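Local structure of PTS-dependent dihydroxyacetone kinase, ADP-binding subunit DhaL (Lactococcus lactis subsp. lactis, 3CR3) at residues I32-H37 and K159-Y164; N59-F64 and A89-A94; D126-F131 and Q178-L183. The protein binds ADP and magnesium, accepts a phosphoryl group from DhaM to form ATP, and passes it to dihydroxyacetone bound to DhaK. One frame throughout, in Å; residues are numbered along the deposited sequence.

Contact 1 of 3, residues I32-H37 and K159-Y164; sequences IGDGDH and KGRASY. With MG (magnesium ion), chain E; MG (magnesium ion), chain F; ADP (adenosine-5'-diphosphate), chain G.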
loop_
_atom_site.group_PDB
_atom_site.type_symbol
_atom_site.label_atom_id
_atom_site.label_comp_id
_atom_site.label_asym_id
_atom_site.label_seq_id
_atom_site.Cartn_x
_atom_site.Cartn_y
_atom_site.Cartn_z
ATOM N N ILE A 32 -20.030 6.675 6.440
ATOM C CA ILE A 32 -18.814 7.452 6.527
ATOM C C ILE A 32 -17.725 6.765 7.334
ATOM O O ILE A 32 -16.910 7.428 7.959
ATOM C CB ILE A 32 -19.097 8.897 7.052
ATOM C CG1 ILE A 32 -19.799 8.860 8.428
ATOM C CG2 ILE A 32 -19.900 9.678 5.998
ATOM C CD1 ILE A 32 -19.976 10.205 9.105
ATOM N N GLY A 33 -17.706 5.434 7.318
ATOM C CA GLY A 33 -16.636 4.697 7.974
ATOM C C GLY A 33 -16.740 3.217 7.717
ATOM O O GLY A 33 -17.227 2.796 6.667
ATOM N N ASP A 34 -16.260 2.416 8.661
ATOM C CA ASP A 34 -16.255 0.968 8.490
ATOM C C ASP A 34 -17.295 0.216 9.319
ATOM O O ASP A 34 -17.201 -1.008 9.468
ATOM C CB ASP A 34 -14.863 0.397 8.750
ATOM C CG ASP A 34 -14.317 0.758 10.134
ATOM O OD1 ASP A 34 -14.967 1.471 10.927
ATOM O OD2 ASP A 34 -13.196 0.342 10.413
ATOM N N GLY A 35 -18.284 0.935 9.837
ATOM C CA GLY A 35 -19.428 0.326 10.515
ATOM C C GLY A 35 -19.133 -0.413 11.817
ATOM O O GLY A 35 -19.765 -1.442 12.102
ATOM N N ASP A 36 -18.193 0.118 12.602
ATOM C CA ASP A 36 -17.729 -0.538 13.830
ATOM C C ASP A 36 -17.682 0.357 15.085
ATOM O O ASP A 36 -17.329 -0.135 16.156
ATOM C CB ASP A 36 -16.334 -1.145 13.601
ATOM C CG ASP A 36 -15.235 -0.099 13.572
ATOM O OD1 ASP A 36 -15.524 1.116 13.603
ATOM O OD2 ASP A 36 -14.051 -0.471 13.499
ATOM N N HIS A 37 -18.012 1.648 14.986
ATOM C CA HIS A 37 -17.821 2.518 16.159
ATOM C C HIS A 37 -18.569 2.048 17.409
ATOM O O HIS A 37 -17.996 2.042 18.490
ATOM C CB HIS A 37 -18.130 4.003 15.887
ATOM C CG HIS A 37 -17.833 4.896 17.060
ATOM N ND1 HIS A 37 -16.572 5.025 17.600
ATOM C CD2 HIS A 37 -18.637 5.693 17.804
ATOM C CE1 HIS A 37 -16.606 5.880 18.609
ATOM N NE2 HIS A 37 -17.852 6.291 18.758
ATOM N N LYS A 159 -11.189 14.560 8.368
ATOM C CA LYS A 159 -10.346 13.749 9.244
ATOM C C LYS A 159 -10.896 12.342 9.398
ATOM O O LYS A 159 -12.120 12.117 9.402
ATOM C CB LYS A 159 -10.218 14.410 10.630
ATOM C CG LYS A 159 -9.373 15.711 10.662
ATOM C CD LYS A 159 -7.882 15.405 10.762
ATOM C CE LYS A 159 -7.070 16.583 10.321
ATOM N NZ LYS A 159 -5.617 16.256 10.355
ATOM N N GLY A 160 -9.994 11.382 9.538
ATOM C CA GLY A 160 -10.399 9.995 9.795
ATOM C C GLY A 160 -10.907 9.303 8.548
ATOM O O GLY A 160 -10.750 9.806 7.434
ATOM N N ARG A 161 -11.542 8.149 8.733
ATOM C CA ARG A 161 -12.054 7.364 7.617
ATOM C C ARG A 161 -13.106 8.102 6.792
ATOM O O ARG A 161 -13.172 7.929 5.567
ATOM C CB ARG A 161 -12.614 6.044 8.124
ATOM C CG ARG A 161 -11.513 5.052 8.513
ATOM C CD ARG A 161 -12.135 3.754 8.914
ATOM N NE ARG A 161 -11.135 2.767 9.305
ATOM C CZ ARG A 161 -10.864 1.658 8.622
ATOM N NH1 ARG A 161 -11.500 1.402 7.476
ATOM N NH2 ARG A 161 -9.952 0.807 9.088
ATOM N N ALA A 162 -13.928 8.899 7.481
ATOM C CA ALA A 162 -14.989 9.701 6.867
ATOM C C ALA A 162 -14.497 10.647 5.782
ATOM O O ALA A 162 -15.222 10.927 4.814
ATOM C CB ALA A 162 -15.742 10.505 7.948
ATOM N N SER A 163 -13.288 11.158 5.968
ATOM C CA SER A 163 -12.671 12.095 5.030
ATOM C C SER A 163 -12.466 11.477 3.647
ATOM O O SER A 163 -12.388 12.204 2.664
ATOM C CB SER A 163 -11.352 12.635 5.596
ATOM O OG SER A 163 -10.390 11.607 5.783
ATOM N N TYR A 164 -12.438 10.136 3.564
ATOM C CA TYR A 164 -12.177 9.458 2.283
ATOM C C TYR A 164 -13.376 9.588 1.351
ATOM O O TYR A 164 -13.266 9.344 0.151
ATOM C CB TYR A 164 -11.814 7.969 2.497
ATOM C CG TYR A 164 -10.420 7.793 3.040
ATOM C CD1 TYR A 164 -9.347 7.547 2.197
ATOM C CD2 TYR A 164 -10.171 7.891 4.404
ATOM C CE1 TYR A 164 -8.050 7.388 2.707
ATOM C CE2 TYR A 164 -8.890 7.752 4.918
ATOM C CZ TYR A 164 -7.840 7.493 4.071
ATOM O OH TYR A 164 -6.565 7.380 4.589
HETATM MG MG MG E . -15.132 2.679 12.624
HETATM MG MG MG F . -12.076 0.552 12.571
HETATM P PB ADP G . -12.249 4.032 13.058
HETATM O O1B ADP G . -13.045 2.820 12.693
HETATM O O2B ADP G . -10.787 3.762 13.162
HETATM O O3B ADP G . -12.580 5.261 12.211
HETATM P PA ADP G . -14.208 4.445 15.162
HETATM O O1A ADP G . -15.214 4.066 14.129
HETATM O O2A ADP G . -14.251 3.671 16.459
HETATM O O3A ADP G . -12.697 4.405 14.571
HETATM O "O5'" ADP G . -14.350 6.017 15.505
HETATM C "C5'" ADP G . -14.666 6.961 14.478
HETATM C "C4'" ADP G . -14.705 8.332 15.120
HETATM O "O4'" ADP G . -13.407 8.748 15.561
HETATM C "C3'" ADP G . -15.170 9.419 14.167
HETATM O "O3'" ADP G . -16.597 9.472 14.181
HETATM C "C2'" ADP G . -14.521 10.685 14.723
HETATM O "O2'" ADP G . -15.360 11.382 15.647
HETATM C "C1'" ADP G . -13.334 10.169 15.525
HETATM N N9 ADP G . -12.078 10.534 14.844
HETATM C C8 ADP G . -11.538 9.844 13.815
HETATM N N7 ADP G . -10.397 10.424 13.415
HETATM C C5 ADP G . -10.207 11.507 14.191
HETATM C C6 ADP G . -9.189 12.569 14.287
HETATM N N6 ADP G . -8.132 12.540 13.453
HETATM N N1 ADP G . -9.348 13.521 15.233
HETATM C C2 ADP G . -10.396 13.530 16.081
HETATM N N3 ADP G . -11.355 12.604 16.043
HETATM C C4 ADP G . -11.318 11.590 15.132
HETATM O O HOH W 1 -14.867 4.456 11.101
HETATM O O HOH W 2 -9.996 1.633 12.323
#

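Contact 2 of 3, residues N59-F64 and A89-A94; sequences NVSEIF and AMSKTA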
loop_
_atom_site.group_PDB
_atom_site.type_symbol
_atom_site.label_atom_id
_atom_site.label_comp_id
_atom_site.label_asym_id
_atom_site.label_seq_id
_atom_site.Cartn_x
_atom_site.Cartn_y
_atom_site.Cartn_z
ATOM N N ASN A 59 -8.154 7.690 44.292
ATOM C CA ASN A 59 -8.638 8.975 43.802
ATOM C C ASN A 59 -9.216 8.913 42.380
ATOM O O ASN A 59 -9.205 7.851 41.742
ATOM C CB ASN A 59 -7.546 10.051 43.930
ATOM C CG ASN A 59 -6.312 9.739 43.112
ATOM O OD1 ASN A 59 -6.409 9.468 41.926
ATOM N ND2 ASN A 59 -5.134 9.803 43.744
ATOM N N VAL A 60 -9.720 10.054 41.910
ATOM C CA VAL A 60 -10.342 10.174 40.596
ATOM C C VAL A 60 -9.298 10.041 39.482
ATOM O O VAL A 60 -9.559 9.379 38.481
ATOM C CB VAL A 60 -11.166 11.505 40.479
ATOM C CG1 VAL A 60 -11.758 11.688 39.088
ATOM C CG2 VAL A 60 -12.269 11.522 41.498
ATOM N N SER A 61 -8.125 10.658 39.657
ATOM C CA SER A 61 -7.014 10.488 38.709
ATOM C C SER A 61 -6.767 9.011 38.375
ATOM O O SER A 61 -6.652 8.663 37.200
ATOM C CB SER A 61 -5.728 11.143 39.231
ATOM O OG SER A 61 -4.649 10.933 38.342
ATOM N N GLU A 62 -6.693 8.156 39.401
ATOM C CA GLU A 62 -6.569 6.701 39.196
ATOM C C GLU A 62 -7.670 6.097 38.327
ATOM O O GLU A 62 -7.394 5.233 37.490
ATOM C CB GLU A 62 -6.515 5.947 40.532
ATOM C CG GLU A 62 -5.359 6.362 41.411
ATOM C CD GLU A 62 -5.179 5.485 42.626
ATOM O OE1 GLU A 62 -5.922 4.489 42.790
ATOM O OE2 GLU A 62 -4.275 5.795 43.428
ATOM N N ILE A 63 -8.910 6.532 38.529
ATOM C CA ILE A 63 -10.021 6.044 37.697
ATOM C C ILE A 63 -9.789 6.368 36.224
ATOM O O ILE A 63 -9.852 5.477 35.374
ATOM C CB ILE A 63 -11.388 6.601 38.128
ATOM C CG1 ILE A 63 -11.583 6.407 39.641
ATOM C CG2 ILE A 63 -12.513 5.945 37.299
ATOM C CD1 ILE A 63 -12.820 7.073 40.222
ATOM N N PHE A 64 -9.530 7.646 35.938
ATOM C CA PHE A 64 -9.288 8.106 34.577
ATOM C C PHE A 64 -8.109 7.367 33.920
ATOM O O PHE A 64 -8.181 7.010 32.744
ATOM C CB PHE A 64 -9.067 9.625 34.548
ATOM C CG PHE A 64 -10.302 10.452 34.909
ATOM C CD1 PHE A 64 -11.593 9.939 34.760
ATOM C CD2 PHE A 64 -10.161 11.763 35.352
ATOM C CE1 PHE A 64 -12.708 10.700 35.075
ATOM C CE2 PHE A 64 -11.268 12.532 35.667
ATOM C CZ PHE A 64 -12.551 12.002 35.522
ATOM N N ALA A 89 -5.043 12.542 29.869
ATOM C CA ALA A 89 -4.825 13.943 30.217
ATOM C C ALA A 89 -5.707 14.339 31.397
ATOM O O ALA A 89 -5.254 15.025 32.318
ATOM C CB ALA A 89 -5.106 14.823 29.029
HETATM N N MSE A 90 -6.961 13.880 31.375
HETATM C CA MSE A 90 -7.896 14.092 32.484
HETATM C C MSE A 90 -7.393 13.452 33.770
HETATM O O MSE A 90 -7.586 13.995 34.856
HETATM C CB MSE A 90 -9.295 13.576 32.135
HETATM C CG MSE A 90 -9.956 14.365 31.011
HETATM SE SE MSE A 90 -11.710 13.676 30.517
HETATM C CE MSE A 90 -11.304 12.215 29.400
ATOM N N SER A 91 -6.748 12.298 33.637
ATOM C CA SER A 91 -6.111 11.646 34.773
ATOM C C SER A 91 -5.054 12.580 35.386
ATOM O O SER A 91 -5.041 12.812 36.600
ATOM C CB SER A 91 -5.478 10.314 34.354
ATOM O OG SER A 91 -4.897 9.661 35.464
ATOM N N LYS A 92 -4.204 13.144 34.535
ATOM C CA LYS A 92 -3.122 13.998 35.016
ATOM C C LYS A 92 -3.670 15.293 35.639
ATOM O O LYS A 92 -3.236 15.697 36.725
ATOM C CB LYS A 92 -2.098 14.260 33.909
ATOM C CG LYS A 92 -1.432 12.986 33.388
ATOM C CD LYS A 92 -0.598 13.245 32.131
ATOM C CE LYS A 92 -0.683 12.085 31.118
ATOM N NZ LYS A 92 0.376 11.052 31.282
ATOM N N THR A 93 -4.642 15.915 34.978
ATOM C CA THR A 93 -5.306 17.108 35.528
ATOM C C THR A 93 -5.966 16.825 36.892
ATOM O O THR A 93 -5.823 17.618 37.821
ATOM C CB THR A 93 -6.341 17.707 34.527
ATOM O OG1 THR A 93 -5.692 18.018 33.290
ATOM C CG2 THR A 93 -6.976 18.972 35.077
ATOM N N ALA A 94 -6.650 15.682 37.007
ATOM C CA ALA A 94 -7.375 15.291 38.230
ATOM C C ALA A 94 -6.536 15.183 39.513
ATOM O O ALA A 94 -7.095 15.221 40.623
ATOM C CB ALA A 94 -8.142 13.990 38.009
HETATM O O HOH W 3 -7.599 12.903 41.708
#

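Contact 3 of 3, residues D126-F131 and Q178-L183; sequences DIWSAF and QSSAYL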
loop_
_atom_site.group_PDB
_atom_site.type_symbol
_atom_site.label_atom_id
_atom_site.label_comp_id
_atom_site.label_asym_id
_atom_site.label_seq_id
_atom_site.Cartn_x
_atom_site.Cartn_y
_atom_site.Cartn_z
ATOM N N ASP A 126 -15.496 18.552 17.802
ATOM C CA ASP A 126 -16.534 19.581 17.657
ATOM C C ASP A 126 -17.428 19.660 18.887
ATOM O O ASP A 126 -17.767 20.744 19.341
ATOM C CB ASP A 126 -17.377 19.311 16.416
ATOM C CG ASP A 126 -16.548 19.193 15.170
ATOM O OD1 ASP A 126 -15.414 19.723 15.146
ATOM O OD2 ASP A 126 -17.022 18.556 14.211
ATOM N N ILE A 127 -17.788 18.505 19.445
ATOM C CA ILE A 127 -18.669 18.507 20.587
ATOM C C ILE A 127 -17.895 18.740 21.891
ATOM O O ILE A 127 -18.417 19.391 22.807
ATOM C CB ILE A 127 -19.623 17.261 20.616
ATOM C CG1 ILE A 127 -20.757 17.452 21.637
ATOM C CG2 ILE A 127 -18.847 15.988 20.868
ATOM C CD1 ILE A 127 -22.012 16.609 21.355
ATOM N N TRP A 128 -16.655 18.241 21.968
ATOM C CA TRP A 128 -15.809 18.500 23.135
ATOM C C TRP A 128 -15.634 20.008 23.290
ATOM O O TRP A 128 -15.784 20.545 24.390
ATOM C CB TRP A 128 -14.447 17.778 23.031
ATOM C CG TRP A 128 -14.493 16.330 23.468
ATOM C CD1 TRP A 128 -15.000 15.264 22.762
ATOM C CD2 TRP A 128 -14.002 15.790 24.703
ATOM N NE1 TRP A 128 -14.878 14.095 23.505
ATOM C CE2 TRP A 128 -14.273 14.396 24.697
ATOM C CE3 TRP A 128 -13.386 16.349 25.826
ATOM C CZ2 TRP A 128 -13.917 13.559 25.762
ATOM C CZ3 TRP A 128 -13.064 15.521 26.888
ATOM C CH2 TRP A 128 -13.325 14.141 26.844
ATOM N N SER A 129 -15.371 20.686 22.173
ATOM C CA SER A 129 -15.197 22.145 22.155
ATOM C C SER A 129 -16.479 22.886 22.488
ATOM O O SER A 129 -16.471 23.802 23.319
ATOM C CB SER A 129 -14.687 22.613 20.796
ATOM O OG SER A 129 -14.505 24.023 20.792
ATOM N N ALA A 130 -17.578 22.502 21.835
ATOM C CA ALA A 130 -18.886 23.134 22.086
ATOM C C ALA A 130 -19.329 22.953 23.539
ATOM O O ALA A 130 -19.877 23.872 24.158
ATOM C CB ALA A 130 -19.956 22.587 21.105
ATOM N N PHE A 131 -19.073 21.768 24.090
ATOM C CA PHE A 131 -19.468 21.469 25.468
ATOM C C PHE A 131 -18.668 22.284 26.483
ATOM O O PHE A 131 -19.243 22.840 27.435
ATOM C CB PHE A 131 -19.327 19.964 25.729
ATOM C CG PHE A 131 -19.671 19.544 27.123
ATOM C CD1 PHE A 131 -20.967 19.724 27.631
ATOM C CD2 PHE A 131 -18.719 18.909 27.920
ATOM C CE1 PHE A 131 -21.298 19.309 28.925
ATOM C CE2 PHE A 131 -19.039 18.475 29.213
ATOM C CZ PHE A 131 -20.326 18.672 29.719
ATOM N N GLN A 178 -21.536 11.571 18.282
ATOM C CA GLN A 178 -22.644 10.965 19.009
ATOM C C GLN A 178 -22.189 10.242 20.275
ATOM O O GLN A 178 -22.813 10.381 21.329
ATOM C CB GLN A 178 -23.434 9.984 18.122
ATOM C CG GLN A 178 -24.636 9.344 18.811
ATOM C CD GLN A 178 -25.686 10.334 19.237
ATOM O OE1 GLN A 178 -25.668 10.846 20.364
ATOM N NE2 GLN A 178 -26.609 10.628 18.338
ATOM N N SER A 179 -21.131 9.452 20.178
ATOM C CA SER A 179 -20.681 8.757 21.376
ATOM C C SER A 179 -20.194 9.805 22.400
ATOM O O SER A 179 -20.457 9.683 23.573
ATOM C CB SER A 179 -19.629 7.683 21.049
ATOM O OG SER A 179 -18.466 8.276 20.477
ATOM N N SER A 180 -19.560 10.882 21.945
ATOM C CA SER A 180 -19.179 11.951 22.884
ATOM C C SER A 180 -20.365 12.671 23.530
ATOM O O SER A 180 -20.264 13.113 24.672
ATOM C CB SER A 180 -18.196 12.952 22.270
ATOM O OG SER A 180 -16.901 12.385 22.127
ATOM N N ALA A 181 -21.481 12.776 22.811
ATOM C CA ALA A 181 -22.714 13.345 23.366
ATOM C C ALA A 181 -23.230 12.510 24.547
ATOM O O ALA A 181 -23.601 13.061 25.602
ATOM C CB ALA A 181 -23.806 13.487 22.271
ATOM N N TYR A 182 -23.230 11.187 24.376
ATOM C CA TYR A 182 -23.614 10.270 25.455
ATOM C C TYR A 182 -22.716 10.474 26.670
ATOM O O TYR A 182 -23.170 10.419 27.805
ATOM C CB TYR A 182 -23.507 8.799 25.005
ATOM C CG TYR A 182 -24.385 8.380 23.832
ATOM C CD1 TYR A 182 -25.645 8.951 23.608
ATOM C CD2 TYR A 182 -23.955 7.370 22.966
ATOM C CE1 TYR A 182 -26.456 8.528 22.513
ATOM C CE2 TYR A 182 -24.729 6.938 21.902
ATOM C CZ TYR A 182 -25.970 7.522 21.664
ATOM O OH TYR A 182 -26.703 7.077 20.588
ATOM N N LEU A 183 -21.431 10.701 26.426
ATOM C CA LEU A 183 -20.478 10.922 27.509
ATOM C C LEU A 183 -20.837 12.135 28.363
ATOM O O LEU A 183 -20.832 12.062 29.604
ATOM C CB LEU A 183 -19.053 11.072 26.948
ATOM C CG LEU A 183 -17.923 11.146 27.978
ATOM C CD1 LEU A 183 -17.883 9.863 28.819
ATOM C CD2 LEU A 183 -16.594 11.347 27.264
#

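Contact 1 of 3, residues I32-H37 and K159-Y164
D34 sets one carboxylate oxygen, OD2, over a face of the R161 guanidinium, 3.2 Å from CZ of R161 and above the centre of the group, while the carboxylate and guanidinium planes are 27° apart. The side chains cross at about a right angle. R161 reaches this place with its chain extended from CG to NE. In D34, CG sits between the backbone N and the carbonyl carbon (chi1 56°), and the carboxylate is shared by two metals: OD1 binds one magnesium ion at 2.1 Å and OD2 the other at 2.4 Å. D36 spans the same pair, OD1 on the first ion and OD2 on the second. O1B of ADP bridges both ions, O1A and D29 add to the first, and one water binds each ion. This is the two-magnesium nucleotide site of the DhaL fold, an all-helical domain whose loops cradle the diphosphate at one end. At the metal-bearing loop's close, H37 starts a helix, and its ND1 donates to O2A of ADP over 2.9 Å, nearly straight at 174° and in the plane of the ring. Facing the base, G160 puts its CA 3.6 Å from N7 of ADP. Away from the metals, the two loops meet through A162 and the CB and carbonyl of I32: CB of I32 lies 3.8 Å from CB of A162, and the carbonyl O of I32 approaches CA of A162 to 3.2 Å. P175, from helix 175-191, touches I32 as well.

Contact 2 of 3, residues N59-F64 and A89-A94
The ring of F64 has V60 over one face and SE of the selenomethionine M90 farther off on the other side. SE of M90 lies 5.3 Å from the centroid of the F64 ring and only 8° off its normal, a Met-aromatic contact. Over the opposite face, CG1 of V60 stands 3.5 Å above the plane, offset toward the rim. At the edge, near the ring plane, the carbonyl O of M90 comes within 3.4 Å of CD2 of F64, and CB of M90 touches the same ring atom. These residues belong to consecutive helices, 60-74 and 79-94, which run antiparallel at 171° as a helical hairpin of the all-helical DhaL fold. Their segment axes come within 7.6 Å, close for two helices and consistent with the small residues S61, S91 and A94 at the interface. The two serines clasp the backbones reciprocally: OG of S91 donates to O of S61 at 2.7 Å, and OG of S61 donates to O of S91 at 2.6 Å. Each hydroxyl sits anti to its own backbone N (chi1 178° for S61), beside the carbonyl carbon, and each meets the partner carbonyl from above its plane. Both carbonyls thus gain a donor from the neighbouring helix, and both buried hydroxyls are used. Next to these bonds, CB of S91 packs against CB of F64, while CB of A94 abuts the S61 backbone. Outside the pair, T7 and W10 of helix 4-20 and L103 of helix 100-115 close around F64. Helix 60-74 begins with N59 as N-cap, its OD1 accepting from N of E62. A water accepts from N of S61 at 3.1 Å and donates to O of A94 at 2.6 Å.

Contact 3 of 3, residues D126-F131 and Q178-L183
Two core helices of the DhaL domain, 125-136 and 175-191, pack here beside the nucleotide site, with I127 and W128 of the first laid against S180, A181 and L183 of the second. The short segments run in broadly the same direction, 34° apart, with axes 9.5 Å from each other. I127 works with two branches. Its CG2 presses on CB of S180 at 3.4 Å, tighter than usual for two carbons, and its CD1 meets CB of A181 at 3.7 Å. CG1 stands anti to the backbone N (chi1 -167°), which leaves CG2 between that N and the carbonyl carbon. The indole of W128 turns its NE1 edge to the serine: S180 OG is near the ring plane and accepts from NE1 of W128 at 3.0 Å. That bond is bent, and it is less certain because NE1 stands too close to another atom of the model. The stronger partner of S180 OG is the hydroxyl of Y83. Farther along the ring, CZ2 of W128 touches CD2 of L183 at 3.8 Å, the two side chains crossing obliquely. An alanine in place of W128 would probably open a gap beside L183 and leave S180 OG without the indole N-H, a bond already uncertain. S180 also touches M124, a residue of the ADP site. Around the pair, F184 from helix 175-191 meets W128 edge-to-face and stacks with F131. Helix 100-115 packs I104, L108 and I111 against W128, whereas helix 142-151 brings V148 to I127 and V149 to A181.

Overall arrangement
Contacts 1 and 2 lie on opposite sides of the chain's centre, their own centres 29 Å apart, and contact 3 bridges the interior, about 17 Å from the centre of contact 1 and 19 Å from that of contact 2. Along the chain, contact 2 falls wholly between the two halves of contact 1 and closes before contact 3 opens, whereas contacts 1 and 3 interleave. H37 at the start of helix 37-54 hydrogen-bonds to S179 of helix 175-191, tying the nucleotide loops to the core; M90 of helix 79-94 packs on W128, linking the core to the far hairpin. The ADP and magnesium end thus connects with the hairpin through helix 175-191 and the packing of W128 on M90.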